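Local coordinates for PRESAN domain-containing protein (Plasmodium falciparum, PDB 7D2W), which is of unknown function but, as a four-helix-bundle member of the PHIST family of malaria-parasite proteins, probably takes part in protein binding, at residues L47-L52 against N76-Q81; K84-N89 against K165-L170; S121-M126 against Y171-K176; L143-K146 against D150-K153. One frame throughout, in Å; residues are numbered along the deposited sequence.

Contact 1: residues L47-L52 against N76-Q81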
loop_
_atom_site.group_PDB
_atom_site.type_symbol
_atom_site.label_atom_id
_atom_site.label_comp_id
_atom_site.label_asym_id
_atom_site.label_seq_id
_atom_site.Cartn_x
_atom_site.Cartn_y
_atom_site.Cartn_z
ATOM N N LEU A 47 4.803 20.764 4.604
ATOM C CA LEU A 47 3.405 20.582 4.241
ATOM C C LEU A 47 2.964 19.156 4.555
ATOM O O LEU A 47 3.739 18.202 4.424
ATOM C CB LEU A 47 3.193 20.870 2.754
ATOM C CG LEU A 47 3.612 22.259 2.278
ATOM C CD1 LEU A 47 3.236 22.477 0.821
ATOM C CD2 LEU A 47 3.001 23.318 3.163
ATOM N N THR A 48 1.714 19.016 4.975
ATOM C CA THR A 48 1.119 17.695 5.037
ATOM C C THR A 48 0.725 17.254 3.635
ATOM O O THR A 48 0.606 18.067 2.715
ATOM C CB THR A 48 -0.106 17.690 5.942
ATOM O OG1 THR A 48 -1.097 18.565 5.386
ATOM C CG2 THR A 48 0.270 18.155 7.341
ATOM N N ARG A 49 0.530 15.942 3.476
ATOM C CA ARG A 49 0.047 15.415 2.205
ATOM C C ARG A 49 -1.237 16.115 1.787
ATOM O O ARG A 49 -1.397 16.519 0.632
ATOM C CB ARG A 49 -0.162 13.898 2.333
ATOM C CG ARG A 49 -0.113 13.157 1.045
ATOM C CD ARG A 49 -0.414 11.690 1.294
ATOM N NE ARG A 49 0.683 11.023 1.989
ATOM C CZ ARG A 49 0.993 9.750 1.786
ATOM N NH1 ARG A 49 0.275 9.061 0.930
ATOM N NH2 ARG A 49 1.998 9.170 2.436
ATOM N N GLU A 50 -2.160 16.290 2.737
ATOM C CA GLU A 50 -3.405 16.992 2.459
ATOM C C GLU A 50 -3.145 18.403 1.943
ATOM O O GLU A 50 -3.795 18.859 0.994
ATOM C CB GLU A 50 -4.239 17.029 3.737
ATOM C CG GLU A 50 -5.660 17.499 3.614
ATOM C CD GLU A 50 -6.397 17.369 4.944
ATOM O OE1 GLU A 50 -5.946 16.569 5.796
ATOM O OE2 GLU A 50 -7.413 18.066 5.142
ATOM N N GLU A 51 -2.210 19.117 2.567
ATOM C CA GLU A 51 -1.919 20.481 2.139
ATOM C C GLU A 51 -1.244 20.500 0.781
ATOM O O GLU A 51 -1.451 21.427 -0.005
ATOM C CB GLU A 51 -1.037 21.178 3.169
ATOM C CG GLU A 51 -1.811 21.700 4.370
ATOM C CD GLU A 51 -0.929 21.936 5.585
ATOM O OE1 GLU A 51 0.258 21.546 5.557
ATOM O OE2 GLU A 51 -1.428 22.514 6.576
ATOM N N LEU A 52 -0.443 19.481 0.487
ATOM C CA LEU A 52 0.208 19.408 -0.813
ATOM C C LEU A 52 -0.807 19.159 -1.921
ATOM O O LEU A 52 -0.730 19.766 -2.995
ATOM C CB LEU A 52 1.279 18.318 -0.777
ATOM C CG LEU A 52 2.183 18.206 -1.998
ATOM C CD1 LEU A 52 3.149 19.364 -2.012
ATOM C CD2 LEU A 52 2.931 16.867 -2.002
ATOM N N ASN A 76 9.627 14.886 -0.418
ATOM C CA ASN A 76 10.657 14.117 0.277
ATOM C C ASN A 76 10.377 14.037 1.772
ATOM O O ASN A 76 10.502 12.966 2.370
ATOM C CB ASN A 76 12.044 14.728 0.038
ATOM C CG ASN A 76 12.631 14.358 -1.316
ATOM O OD1 ASN A 76 12.309 13.316 -1.892
ATOM N ND2 ASN A 76 13.512 15.207 -1.822
ATOM N N GLY A 77 9.970 15.152 2.386
ATOM C CA GLY A 77 9.661 15.131 3.810
ATOM C C GLY A 77 8.509 14.200 4.150
ATOM O O GLY A 77 8.514 13.540 5.191
ATOM N N ILE A 78 7.502 14.148 3.284
ATOM C CA ILE A 78 6.376 13.249 3.499
ATOM C C ILE A 78 6.827 11.792 3.400
ATOM O O ILE A 78 6.498 10.962 4.257
ATOM C CB ILE A 78 5.258 13.557 2.487
ATOM C CG1 ILE A 78 4.558 14.866 2.855
ATOM C CG2 ILE A 78 4.275 12.381 2.398
ATOM C CD1 ILE A 78 3.881 15.527 1.682
ATOM N N CYS A 79 7.595 11.459 2.367
ATOM C CA CYS A 79 8.017 10.064 2.215
ATOM C C CYS A 79 8.980 9.647 3.320
ATOM O O CYS A 79 8.892 8.527 3.842
ATOM C CB CYS A 79 8.642 9.841 0.835
ATOM S SG CYS A 79 7.432 10.134 -0.469
ATOM N N ARG A 80 9.912 10.527 3.681
ATOM C CA ARG A 80 10.877 10.212 4.732
ATOM C C ARG A 80 10.209 10.015 6.089
ATOM O O ARG A 80 10.678 9.206 6.904
ATOM C CB ARG A 80 11.926 11.317 4.804
ATOM C CG ARG A 80 12.851 11.286 3.598
ATOM C CD ARG A 80 13.664 12.539 3.530
ATOM N NE ARG A 80 14.513 12.591 2.344
ATOM C CZ ARG A 80 15.150 13.695 1.976
ATOM N NH1 ARG A 80 15.014 14.785 2.710
ATOM N NH2 ARG A 80 15.910 13.717 0.895
ATOM N N GLN A 81 9.126 10.745 6.362
ATOM C CA GLN A 81 8.399 10.494 7.603
ATOM C C GLN A 81 7.705 9.140 7.541
ATOM O O GLN A 81 7.598 8.444 8.559
ATOM C CB GLN A 81 7.397 11.624 7.880
ATOM C CG GLN A 81 6.627 11.480 9.199
ATOM C CD GLN A 81 7.536 11.556 10.427
ATOM O OE1 GLN A 81 8.257 12.537 10.622
ATOM N NE2 GLN A 81 7.506 10.513 11.253
HETATM O O HOH W 1 4.571 8.961 3.988
#
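Ile78 makes every direct contact of helix 65-93 with residues 47-52, and it spends much of its side chain on backbone rather than on other side chains. Its CD1 lies 3.8 Å from Arg49 N and CG1 lies 3.8 Å from Leu47 O, so the isoleucine sits against the chain exactly where helix 49-58 begins. From the first turn of that helix, the buried Leu52 brings its CD2 to 4.0 Å from Ile78 CD1, an apolar touch. The second branch, CG2, meets the arginine: Arg49 NE is 3.9 Å from Ile78 CG2. Arg49 reaches it because CG stands anti to the backbone N (chi1 -156°) and the chain then bends at chi3 (-71°), which brings the guanidinium to Ile78 CG2. A water in the plane of that group, at its edge, takes a weak bond from Arg49 NH2 and donates to Ile78 O over 2.8 Å. The stronger hold on the guanidinium is elsewhere, in the salt bridge from NH1 to Asp164 of helix 149-181. At the start of the helix, Thr48 and Glu51 exchange bonds: Glu51 N donates to Thr48 OG1 over 3.1 Å, and Thr48 N to Glu51 OE1 over 3.0 Å. This is a capping box, the N-terminal signature of an alpha helix, here opening the short first helix of the bundle, with Leu52 packing further on Ile71 and Ile160.

Contact 2: residues K84-N89 against K165-L170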
loop_
_atom_site.group_PDB
_atom_site.type_symbol
_atom_site.label_atom_id
_atom_site.label_comp_id
_atom_site.label_asym_id
_atom_site.label_seq_id
_atom_site.Cartn_x
_atom_site.Cartn_y
_atom_site.Cartn_z
ATOM N N LYS A 84 10.423 6.712 8.529
ATOM C CA LYS A 84 10.604 6.759 9.981
ATOM C C LYS A 84 9.491 5.999 10.695
ATOM O O LYS A 84 9.756 5.220 11.619
ATOM C CB LYS A 84 10.641 8.209 10.472
ATOM C CG LYS A 84 11.915 9.004 10.129
ATOM C CD LYS A 84 12.071 10.242 11.042
ATOM C CE LYS A 84 11.806 9.883 12.513
ATOM N NZ LYS A 84 12.593 10.659 13.550
ATOM N N ASP A 85 8.240 6.195 10.255
ATOM C CA ASP A 85 7.097 5.516 10.862
ATOM C C ASP A 85 7.173 4.004 10.671
ATOM O O ASP A 85 6.841 3.236 11.585
ATOM C CB ASP A 85 5.794 6.032 10.256
ATOM C CG ASP A 85 5.471 7.458 10.669
ATOM O OD1 ASP A 85 6.092 7.996 11.613
ATOM O OD2 ASP A 85 4.585 8.042 10.027
ATOM N N LEU A 86 7.554 3.563 9.475
ATOM C CA LEU A 86 7.709 2.133 9.217
ATOM C C LEU A 86 8.746 1.515 10.153
ATOM O O LEU A 86 8.512 0.452 10.742
ATOM C CB LEU A 86 8.104 1.925 7.753
ATOM C CG LEU A 86 8.648 0.540 7.398
ATOM C CD1 LEU A 86 7.500 -0.442 7.320
ATOM C CD2 LEU A 86 9.406 0.585 6.068
ATOM N N LEU A 87 9.903 2.164 10.297
ATOM C CA LEU A 87 10.957 1.620 11.149
ATOM C C LEU A 87 10.536 1.622 12.612
ATOM O O LEU A 87 10.893 0.711 13.367
ATOM C CB LEU A 87 12.246 2.417 10.970
ATOM C CG LEU A 87 12.905 2.249 9.602
ATOM C CD1 LEU A 87 14.129 3.138 9.534
ATOM C CD2 LEU A 87 13.266 0.785 9.360
ATOM N N LYS A 88 9.785 2.642 13.025
ATOM C CA LYS A 88 9.238 2.672 14.380
ATOM C C LYS A 88 8.286 1.502 14.596
ATOM O O LYS A 88 8.353 0.805 15.623
ATOM C CB LYS A 88 8.529 4.012 14.619
ATOM C CG LYS A 88 8.014 4.271 16.056
ATOM C CD LYS A 88 7.377 5.668 16.146
ATOM C CE LYS A 88 6.741 5.944 17.507
ATOM N NZ LYS A 88 7.746 6.203 18.580
ATOM N N ASN A 89 7.406 1.257 13.627
ATOM C CA ASN A 89 6.441 0.172 13.772
ATOM C C ASN A 89 7.122 -1.190 13.704
ATOM O O ASN A 89 6.739 -2.113 14.429
ATOM C CB ASN A 89 5.350 0.304 12.712
ATOM C CG ASN A 89 4.639 1.639 12.787
ATOM O OD1 ASN A 89 4.589 2.256 13.846
ATOM N ND2 ASN A 89 4.106 2.102 11.658
ATOM N N LYS A 165 3.465 2.104 -1.376
ATOM C CA LYS A 165 3.480 0.679 -1.700
ATOM C C LYS A 165 4.773 0.028 -1.236
ATOM O O LYS A 165 4.756 -1.096 -0.725
ATOM C CB LYS A 165 3.277 0.445 -3.197
ATOM C CG LYS A 165 3.598 -1.018 -3.619
ATOM C CD LYS A 165 2.580 -1.637 -4.546
ATOM C CE LYS A 165 2.923 -3.113 -4.851
ATOM N NZ LYS A 165 2.756 -4.073 -3.691
ATOM N N LEU A 166 5.908 0.718 -1.391
ATOM C CA LEU A 166 7.159 0.151 -0.894
ATOM C C LEU A 166 7.109 -0.019 0.620
ATOM O O LEU A 166 7.505 -1.065 1.143
ATOM C CB LEU A 166 8.353 1.025 -1.310
ATOM C CG LEU A 166 9.693 0.633 -0.673
ATOM C CD1 LEU A 166 10.087 -0.767 -1.060
ATOM C CD2 LEU A 166 10.795 1.620 -1.058
ATOM N N HIS A 167 6.613 0.991 1.342
ATOM C CA HIS A 167 6.514 0.868 2.795
ATOM C C HIS A 167 5.590 -0.283 3.184
ATOM O O HIS A 167 5.836 -0.987 4.169
ATOM C CB HIS A 167 6.015 2.180 3.405
ATOM C CG HIS A 167 7.024 3.286 3.375
ATOM N ND1 HIS A 167 6.667 4.614 3.311
ATOM C CD2 HIS A 167 8.378 3.260 3.406
ATOM C CE1 HIS A 167 7.755 5.362 3.303
ATOM N NE2 HIS A 167 8.808 4.564 3.357
ATOM N N THR A 168 4.520 -0.479 2.422
ATOM C CA THR A 168 3.630 -1.609 2.666
ATOM C C THR A 168 4.349 -2.926 2.402
ATOM O O THR A 168 4.271 -3.857 3.212
ATOM C CB THR A 168 2.386 -1.488 1.784
ATOM O OG1 THR A 168 1.708 -0.272 2.101
ATOM C CG2 THR A 168 1.423 -2.670 2.018
ATOM N N ASP A 169 5.056 -3.017 1.270
ATOM C CA ASP A 169 5.781 -4.239 0.937
ATOM C C ASP A 169 6.772 -4.606 2.030
ATOM O O ASP A 169 6.872 -5.779 2.424
ATOM C CB ASP A 169 6.504 -4.076 -0.398
ATOM C CG ASP A 169 5.565 -4.139 -1.581
ATOM O OD1 ASP A 169 4.354 -4.356 -1.377
ATOM O OD2 ASP A 169 6.034 -3.935 -2.714
ATOM N N LEU A 170 7.528 -3.619 2.521
ATOM C CA LEU A 170 8.507 -3.886 3.570
ATOM C C LEU A 170 7.828 -4.315 4.868
ATOM O O LEU A 170 8.289 -5.242 5.540
ATOM C CB LEU A 170 9.369 -2.640 3.800
ATOM C CG LEU A 170 10.365 -2.314 2.680
ATOM C CD1 LEU A 170 10.972 -0.907 2.876
ATOM C CD2 LEU A 170 11.456 -3.364 2.654
#
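Leu86 reaches from helix 65-93 to His167 and Leu170 on helix 149-181. Its CB points across to that helix, and the backbones come nearest here, with Leu86 CA 6.7 Å from His167 CA. A chi1 of 165° lays CG beside the leucine's own carbonyl carbon, and CG serves as the fork that sends the two methyls to different partners. CD1 goes to the main chain, Leu86 CD1 lying 3.6 Å from His167 O. CD2 goes to side chains: Leu86 CD2 is 3.9 Å from His167 CD2, approaching the imidazole obliquely, and it also reaches Leu170, one helical turn on, with 3.9 Å to Leu170 CD1 and the same distance from Leu86 CD2 to Leu170 CB. The two leucines cross at about a right angle. His167 offers a carbon to Leu86 and directs its polar end elsewhere, NE2 being hydrogen-bonded to Thr83 on the preceding turn of helix 65-93. On another side of helix 149-181, Lys165 NZ pairs with the syn lone pair of Asp169 OD1, and Tyr53 of the second subunit packs on Lys165. The direct meeting of Leu86 with helix 149-181 is therefore held by shape and apolar burial, while the histidine adds a directional bond next to it.

Contact 3: residues S121-M126 against Y171-K176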
loop_
_atom_site.group_PDB
_atom_site.type_symbol
_atom_site.label_atom_id
_atom_site.label_comp_id
_atom_site.label_asym_id
_atom_site.label_seq_id
_atom_site.Cartn_x
_atom_site.Cartn_y
_atom_site.Cartn_z
ATOM N N SER A 121 16.962 -3.198 9.025
ATOM C CA SER A 121 17.218 -1.773 8.859
ATOM C C SER A 121 18.041 -1.498 7.609
ATOM O O SER A 121 17.755 -0.550 6.874
ATOM C CB SER A 121 17.919 -1.229 10.112
ATOM O OG SER A 121 18.190 0.150 9.964
ATOM N N TYR A 122 19.080 -2.305 7.354
ATOM C CA TYR A 122 19.864 -2.123 6.130
ATOM C C TYR A 122 18.984 -2.286 4.898
ATOM O O TYR A 122 18.994 -1.443 3.992
ATOM C CB TYR A 122 21.038 -3.116 6.081
ATOM C CG TYR A 122 21.690 -3.225 4.703
ATOM C CD1 TYR A 122 21.167 -4.063 3.726
ATOM C CD2 TYR A 122 22.828 -2.485 4.377
ATOM C CE1 TYR A 122 21.733 -4.148 2.464
ATOM C CE2 TYR A 122 23.416 -2.584 3.113
ATOM C CZ TYR A 122 22.858 -3.424 2.164
ATOM O OH TYR A 122 23.405 -3.552 0.905
ATOM N N ASP A 123 18.230 -3.386 4.839
ATOM C CA ASP A 123 17.362 -3.631 3.693
ATOM C C ASP A 123 16.368 -2.496 3.479
ATOM O O ASP A 123 16.197 -2.003 2.352
ATOM C CB ASP A 123 16.633 -4.961 3.894
ATOM C CG ASP A 123 15.754 -5.335 2.720
ATOM O OD1 ASP A 123 16.245 -5.333 1.568
ATOM O OD2 ASP A 123 14.567 -5.636 2.957
ATOM N N CYS A 124 15.673 -2.088 4.542
ATOM C CA CYS A 124 14.673 -1.034 4.392
ATOM C C CYS A 124 15.322 0.258 3.909
ATOM O O CYS A 124 14.841 0.897 2.970
ATOM C CB CYS A 124 13.943 -0.808 5.719
ATOM S SG CYS A 124 12.833 -2.175 6.258
ATOM N N ASN A 125 16.427 0.648 4.530
ATOM C CA ASN A 125 17.069 1.898 4.146
ATOM C C ASN A 125 17.622 1.837 2.726
ATOM O O ASN A 125 17.565 2.827 1.988
ATOM C CB ASN A 125 18.148 2.245 5.169
ATOM C CG ASN A 125 17.543 2.795 6.461
ATOM O OD1 ASN A 125 16.816 3.785 6.432
ATOM N ND2 ASN A 125 17.798 2.129 7.579
ATOM N N MET A 126 18.144 0.683 2.306
ATOM C CA MET A 126 18.609 0.575 0.922
ATOM C C MET A 126 17.455 0.681 -0.079
ATOM O O MET A 126 17.593 1.328 -1.125
ATOM C CB MET A 126 19.365 -0.738 0.723
ATOM C CG MET A 126 20.076 -0.789 -0.609
ATOM S SD MET A 126 21.451 0.361 -0.785
ATOM C CE MET A 126 22.106 0.365 0.882
ATOM N N TYR A 171 6.747 -3.640 5.257
ATOM C CA TYR A 171 6.070 -4.021 6.493
ATOM C C TYR A 171 5.545 -5.455 6.414
ATOM O O TYR A 171 5.743 -6.239 7.346
ATOM C CB TYR A 171 4.941 -3.041 6.830
ATOM C CG TYR A 171 4.444 -3.199 8.262
ATOM C CD1 TYR A 171 5.145 -2.652 9.327
ATOM C CD2 TYR A 171 3.291 -3.921 8.545
ATOM C CE1 TYR A 171 4.709 -2.814 10.630
ATOM C CE2 TYR A 171 2.847 -4.089 9.845
ATOM C CZ TYR A 171 3.558 -3.531 10.883
ATOM O OH TYR A 171 3.120 -3.689 12.179
ATOM N N VAL A 172 4.894 -5.811 5.307
ATOM C CA VAL A 172 4.372 -7.161 5.118
ATOM C C VAL A 172 5.499 -8.186 5.210
ATOM O O VAL A 172 5.387 -9.199 5.912
ATOM C CB VAL A 172 3.631 -7.231 3.767
ATOM C CG1 VAL A 172 3.510 -8.656 3.254
ATOM C CG2 VAL A 172 2.256 -6.567 3.895
ATOM N N LYS A 173 6.608 -7.921 4.513
ATOM C CA LYS A 173 7.745 -8.840 4.506
ATOM C C LYS A 173 8.280 -9.095 5.912
ATOM O O LYS A 173 8.518 -10.247 6.291
ATOM C CB LYS A 173 8.856 -8.292 3.605
ATOM C CG LYS A 173 10.161 -9.120 3.658
ATOM C CD LYS A 173 11.097 -8.791 2.496
ATOM C CE LYS A 173 11.826 -7.470 2.729
ATOM N NZ LYS A 173 12.585 -6.976 1.522
ATOM N N TYR A 174 8.502 -8.031 6.699
ATOM C CA TYR A 174 9.121 -8.217 8.005
ATOM C C TYR A 174 8.109 -8.619 9.063
ATOM O O TYR A 174 8.479 -9.277 10.041
ATOM C CB TYR A 174 9.885 -6.950 8.431
ATOM C CG TYR A 174 11.163 -6.874 7.654
ATOM C CD1 TYR A 174 12.233 -7.709 7.973
ATOM C CD2 TYR A 174 11.274 -6.048 6.544
ATOM C CE1 TYR A 174 13.390 -7.694 7.232
ATOM C CE2 TYR A 174 12.435 -6.024 5.789
ATOM C CZ TYR A 174 13.480 -6.856 6.135
ATOM O OH TYR A 174 14.623 -6.840 5.391
ATOM N N GLU A 175 6.837 -8.242 8.897
ATOM C CA GLU A 175 5.835 -8.714 9.846
ATOM C C GLU A 175 5.779 -10.233 9.852
ATOM O O GLU A 175 5.654 -10.857 10.918
ATOM C CB GLU A 175 4.460 -8.145 9.523
ATOM C CG GLU A 175 3.506 -8.299 10.693
ATOM C CD GLU A 175 2.078 -7.926 10.348
ATOM O OE1 GLU A 175 1.846 -7.422 9.237
ATOM O OE2 GLU A 175 1.185 -8.141 11.191
ATOM N N LYS A 176 5.896 -10.843 8.675
ATOM C CA LYS A 176 5.871 -12.296 8.596
ATOM C C LYS A 176 7.110 -12.891 9.247
ATOM O O LYS A 176 7.008 -13.818 10.060
ATOM C CB LYS A 176 5.761 -12.744 7.139
ATOM C CG LYS A 176 4.392 -12.528 6.530
ATOM C CD LYS A 176 4.276 -13.177 5.156
ATOM C CE LYS A 176 4.414 -12.155 4.035
ATOM N NZ LYS A 176 3.320 -12.293 3.027
#
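The Tyr174 ring receives Asp123 OD2 at its edge, near the ring plane, and Cys124 SG from an oblique direction. The sulfur, Cys124 SG, is 4.8 Å from the centroid of the Tyr174 ring, and its closest ring atom is Tyr174 CE2, 3.9 Å from Cys124 SG. The Asp123 carboxylate is the other flat group, turned 58° from the ring. Its OD2 takes both polar bonds of the contact. Tyr174 OH donates to Asp123 OD2 over 2.7 Å, arriving on the anti side and tilted 32° out of the carboxylate plane. Asp123 OD2 also receives Lys173 NZ on its syn lone pair, at 2.8 Å, which completes a salt bridge. The trans first torsion of Asp123 stretches the acid toward helix 149-181, and Lys173 comes to meet it from the opposite direction. Two donors on one oxygen should restrict the rotation of the carboxylate and would probably stabilise its negative charge. Leu170, a turn before Tyr174, touches both Asp123 and Cys124 and packs beside the polar cluster. Tyr171 points away from helix 117-144, packs on helix 65-93, and makes a cation-pi contact with Lys165 of the second subunit. The axes of the two short segments run 11.9 Å apart at 172°, a wide spacing spanned mainly by Tyr174 and Lys173. Such antiparallel pairing of helices 117-144 and 149-181, which follow each other in the chain, belongs to the framework of a four-helix bundle.

Contact 4: residues L143-K146 against D150-K153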
loop_
_atom_site.group_PDB
_atom_site.type_symbol
_atom_site.label_atom_id
_atom_site.label_comp_id
_atom_site.label_asym_id
_atom_site.label_seq_id
_atom_site.Cartn_x
_atom_site.Cartn_y
_atom_site.Cartn_z
ATOM N N LEU A 143 11.079 17.905 -15.425
ATOM C CA LEU A 143 11.265 19.351 -15.437
ATOM C C LEU A 143 11.979 19.799 -16.705
ATOM O O LEU A 143 11.543 20.735 -17.386
ATOM C CB LEU A 143 12.054 19.792 -14.203
ATOM C CG LEU A 143 11.397 19.621 -12.831
ATOM C CD1 LEU A 143 12.113 20.470 -11.804
ATOM C CD2 LEU A 143 9.909 19.945 -12.871
ATOM N N ASN A 144 13.082 19.131 -17.039
ATOM C CA ASN A 144 13.919 19.604 -18.133
ATOM C C ASN A 144 13.213 19.485 -19.477
ATOM O O ASN A 144 13.471 20.285 -20.379
ATOM C CB ASN A 144 15.252 18.848 -18.131
ATOM C CG ASN A 144 16.099 19.165 -16.900
ATOM O OD1 ASN A 144 15.919 20.204 -16.264
ATOM N ND2 ASN A 144 17.023 18.268 -16.562
ATOM N N LYS A 145 12.298 18.527 -19.623
ATOM C CA LYS A 145 11.554 18.392 -20.870
ATOM C C LYS A 145 10.298 19.254 -20.896
ATOM O O LYS A 145 9.480 19.094 -21.813
ATOM C CB LYS A 145 11.173 16.936 -21.129
ATOM C CG LYS A 145 9.949 16.428 -20.341
ATOM C CD LYS A 145 9.415 15.122 -20.936
ATOM C CE LYS A 145 8.042 14.772 -20.370
ATOM N NZ LYS A 145 7.774 13.305 -20.401
ATOM N N LYS A 146 10.144 20.157 -19.921
ATOM C CA LYS A 146 9.037 21.110 -19.846
ATOM C C LYS A 146 7.680 20.414 -19.982
ATOM O O LYS A 146 6.889 20.704 -20.875
ATOM C CB LYS A 146 9.216 22.212 -20.896
ATOM C CG LYS A 146 10.624 22.777 -20.976
ATOM C CD LYS A 146 11.040 23.503 -19.683
ATOM C CE LYS A 146 10.020 24.550 -19.218
ATOM N NZ LYS A 146 10.412 25.931 -19.641
ATOM N N ASP A 150 -0.211 19.252 -15.437
ATOM C CA ASP A 150 -1.011 18.084 -15.063
ATOM C C ASP A 150 -0.149 16.836 -14.983
ATOM O O ASP A 150 -0.332 15.991 -14.097
ATOM C CB ASP A 150 -2.141 17.863 -16.068
ATOM C CG ASP A 150 -3.342 18.742 -15.804
ATOM O OD1 ASP A 150 -3.317 19.523 -14.829
ATOM O OD2 ASP A 150 -4.317 18.644 -16.581
ATOM N N GLU A 151 0.783 16.697 -15.923
ATOM C CA GLU A 151 1.669 15.544 -15.934
ATOM C C GLU A 151 2.583 15.562 -14.719
ATOM O O GLU A 151 2.815 14.522 -14.083
ATOM C CB GLU A 151 2.479 15.529 -17.239
ATOM C CG GLU A 151 3.443 14.349 -17.357
ATOM C CD GLU A 151 4.050 14.187 -18.754
ATOM O OE1 GLU A 151 3.806 15.041 -19.633
ATOM O OE2 GLU A 151 4.768 13.181 -18.972
ATOM N N ILE A 152 3.103 16.737 -14.377
ATOM C CA ILE A 152 3.998 16.850 -13.232
ATOM C C ILE A 152 3.261 16.530 -11.938
ATOM O O ILE A 152 3.784 15.821 -11.069
ATOM C CB ILE A 152 4.632 18.253 -13.204
ATOM C CG1 ILE A 152 5.584 18.413 -14.396
ATOM C CG2 ILE A 152 5.336 18.504 -11.869
ATOM C CD1 ILE A 152 6.051 19.844 -14.612
ATOM N N LYS A 153 2.038 17.044 -11.785
ATOM C CA LYS A 153 1.273 16.776 -10.566
ATOM C C LYS A 153 0.970 15.290 -10.419
ATOM O O LYS A 153 1.102 14.717 -9.328
ATOM C CB LYS A 153 -0.026 17.587 -10.579
ATOM C CG LYS A 153 0.173 19.088 -10.557
ATOM C CD LYS A 153 -1.131 19.819 -10.248
ATOM C CE LYS A 153 -2.132 19.690 -11.385
ATOM N NZ LYS A 153 -3.072 20.844 -11.416
#
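Leu143 and Ile152 face each other across a tight helix-to-helix turn, their CA atoms 8.0 Å apart, where the chain leaves helical geometry at Lys145, passes Lys146 at positive phi (51°) and soon enters helix 149-181. Lys146 N still donates to Leu143 O over 3.0 Å, which curls the end of helix 117-144 before the chain turns away. The inner side of the turn is apolar: Leu143 CD2 lies 4.2 Å from Ile152 CD1, a loose but buried touch between branch ends. Ile152 points its CB toward the leucine, which reaches the contact through CD2. The outer side is ionic. Lys145 NZ meets Glu151 OE2 at 3.3 Å, a salt bridge whose hydrogen bond is weak. The two chains cross at about a right angle, and both are extended beyond CG. Lys145 starts with CG between its backbone N and carbonyl carbon (chi1 79°), which swings the chain toward the next helix, while Glu151, fully trans at chi1 (-180°), stretches out to meet it. With a single weak bond and an exposed lysine, this bridge probably adds little to the hold of the turn. Further along the same helical turn, Lys153, which takes no part in the contact, gives its NZ to the carbonyls of Phe56 and Leu59, tying the start of helix 149-181 to the C-terminal end of helix 49-58 and the residue after it. Leu143 also packs on Arg65 and Leu68, so this corner joins helices 117-144 and 149-181 beside the first turns of helix 65-93.

In the fold
Contacts 1, 2 and 3 follow one another along the bundle, and contact 4 closes its far end. Contacts 2 and 3 are the nearest pair, their centres 7 Å apart; they touch, among other places, where Leu86 and Asn89 pack on Tyr171. Both also touch the second subunit through helix 149-181. Contact 1 joins contact 2 by packing of Cys79 O against His167 CE1, with centres 15 Å apart. Contact 4 makes the turn of the antiparallel hairpin whose other end holds contact 3, with 32 Å between their centres. A bound mercury ion lies about 10 Å from the side chain of Lys173 in contact 3.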